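Local coordinates for decapping and exoribonuclease protein 1 (Kluyveromyces lactis, PDB 4GPS) that removes NAD and other caps from the 5' ends of RNAs and degrades RNA in the 5'-3' direction, using a divalent metal cation, at residues 328-333 against 338-343. Residues are numbered along the deposited sequence; the frame is centred on the assembly and turned at random.
Sequences IGFRNS and LEQLKA
Phe330 and Gln340 form a hydrogen-bonded antiparallel pair in the hairpin of strands 325-331 and 338-344, a worked example of how a classic beta bulge fits one extra residue into a regular ladder. Glu339 and Gln340 together face Phe330, whose carbonyl oxygen serves both amides: Glu339 N reaches Phe330 O at 2.7 Å, nearly along the C=O axis, while the bond from Gln340 N to the same oxygen is weak at 3.3 Å. Beyond the bulge the ladder is regular, with Phe330 N donating to Gln340 O at 2.8 Å and Ile328 exchanging two backbone bonds with Lys342.

The Phe330 side chain can be followed outward. Phe330 CB lies 3.9 Å from Gln340 O, and the chi1 of -62°, with CG anti to the carbonyl carbon, carries the ring back along its own strand. Phe330 CD1 meets Gln340 O at the ring edge, and Phe330 CE1 reaches Lys342 CB at 4.1 Å. Ile328 CG2 lies 3.3 Å above the plane of the Phe330 ring, offset toward its rim, and His299 stacks with the ring from outside the hairpin.

On the other side of the sheet Gly329 carries no side chain, and Leu338 CD1 comes to 3.6 Å from Gly329 CA. Leu341 CD2 lies close to Gly329 CA too, and both leucines pack on helix 233-246.

Strand 325-331 also pairs with strand 290-297, which carries two of the metal ligands, Glu293 and Ile294, of this PD-(D/E)XK-like nuclease. The paired backbone bonds and the shared Phe330 O set the register, while Phe330 and Ile328 pack one face beside Gln340 and Lys342.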
# COMPACT_ATOMS: atom_id res chain seq x y z
N ILE A 328 -14.51 -3.78 3.98
CA ILE A 328 -14.41 -5.05 3.30
C ILE A 328 -15.76 -5.62 2.93
O ILE A 328 -16.72 -5.60 3.72
CB ILE A 328 -13.64 -6.03 4.18
CG1 ILE A 328 -12.21 -5.53 4.29
CG2 ILE A 328 -13.74 -7.47 3.61
CD1 ILE A 328 -11.31 -6.43 5.12
N GLY A 329 -15.85 -6.08 1.69
CA GLY A 329 -17.06 -6.69 1.21
C GLY A 329 -16.79 -8.19 1.07
O GLY A 329 -16.00 -8.60 0.21
N PHE A 330 -17.42 -8.99 1.92
CA PHE A 330 -17.22 -10.43 1.87
C PHE A 330 -18.28 -11.01 0.98
O PHE A 330 -19.46 -10.69 1.11
CB PHE A 330 -17.31 -11.05 3.26
CG PHE A 330 -16.27 -10.55 4.22
CD1 PHE A 330 -16.53 -9.47 5.05
CD2 PHE A 330 -15.04 -11.17 4.33
CE1 PHE A 330 -15.58 -9.03 5.98
CE2 PHE A 330 -14.08 -10.74 5.26
CZ PHE A 330 -14.36 -9.67 6.08
N ARG A 331 -17.87 -11.86 0.06
CA ARG A 331 -18.84 -12.47 -0.83
C ARG A 331 -18.93 -13.95 -0.54
O ARG A 331 -17.98 -14.54 -0.06
CB ARG A 331 -18.46 -12.26 -2.30
CG ARG A 331 -17.22 -12.99 -2.72
CD ARG A 331 -16.92 -12.85 -4.22
NE ARG A 331 -15.79 -13.71 -4.57
CZ ARG A 331 -14.53 -13.46 -4.22
NH1 ARG A 331 -14.23 -12.36 -3.53
NH2 ARG A 331 -13.57 -14.33 -4.52
N ASN A 332 -20.11 -14.52 -0.82
CA ASN A 332 -20.36 -15.95 -0.66
C ASN A 332 -19.43 -16.62 -1.68
O ASN A 332 -19.36 -16.18 -2.83
CB ASN A 332 -21.82 -16.24 -1.01
CG ASN A 332 -22.20 -17.67 -0.74
OD1 ASN A 332 -22.41 -18.05 0.41
ND2 ASN A 332 -22.29 -18.47 -1.80
N SER A 333 -18.73 -17.68 -1.29
CA SER A 333 -17.81 -18.35 -2.23
C SER A 333 -18.53 -18.92 -3.43
O SER A 333 -18.09 -18.74 -4.57
CB SER A 333 -17.04 -19.48 -1.53
OG SER A 333 -16.27 -18.98 -0.43
N LEU A 338 -22.58 -10.45 -2.50
CA LEU A 338 -22.04 -9.67 -1.37
C LEU A 338 -22.83 -10.07 -0.11
O LEU A 338 -24.02 -9.81 -0.01
CB LEU A 338 -22.18 -8.16 -1.64
CG LEU A 338 -21.85 -7.18 -0.50
CD1 LEU A 338 -20.41 -7.35 -0.04
CD2 LEU A 338 -22.06 -5.75 -0.97
N GLU A 339 -22.16 -10.71 0.84
CA GLU A 339 -22.83 -11.18 2.07
C GLU A 339 -22.73 -10.26 3.27
O GLU A 339 -23.60 -10.25 4.12
CB GLU A 339 -22.29 -12.53 2.51
CG GLU A 339 -23.01 -13.72 1.98
CD GLU A 339 -22.41 -15.00 2.51
OE1 GLU A 339 -22.88 -16.09 2.12
OE2 GLU A 339 -21.46 -14.92 3.33
N GLN A 340 -21.64 -9.51 3.34
CA GLN A 340 -21.44 -8.66 4.49
C GLN A 340 -20.45 -7.56 4.17
O GLN A 340 -19.47 -7.77 3.45
CB GLN A 340 -20.93 -9.52 5.66
CG GLN A 340 -20.50 -8.78 6.91
CD GLN A 340 -19.84 -9.72 7.94
OE1 GLN A 340 -19.56 -10.90 7.65
NE2 GLN A 340 -19.58 -9.20 9.14
N LEU A 341 -20.74 -6.38 4.69
CA LEU A 341 -19.87 -5.23 4.56
C LEU A 341 -19.37 -4.99 5.98
O LEU A 341 -20.18 -4.95 6.91
CB LEU A 341 -20.66 -4.01 4.11
CG LEU A 341 -20.84 -3.80 2.63
CD1 LEU A 341 -21.60 -2.47 2.43
CD2 LEU A 341 -19.49 -3.77 1.96
N LYS A 342 -18.07 -4.81 6.15
CA LYS A 342 -17.55 -4.57 7.48
C LYS A 342 -16.43 -3.57 7.46
O LYS A 342 -15.46 -3.73 6.72
CB LYS A 342 -17.05 -5.86 8.13
CG LYS A 342 -16.92 -5.76 9.65
CD LYS A 342 -16.35 -7.03 10.26
CE LYS A 342 -16.58 -7.08 11.78
NZ LYS A 342 -16.02 -5.93 12.51
N ALA A 343 -16.57 -2.53 8.27
CA ALA A 343 -15.55 -1.48 8.38
C ALA A 343 -14.41 -1.89 9.33
O ALA A 343 -14.62 -2.63 10.30
CB ALA A 343 -16.20 -0.16 8.86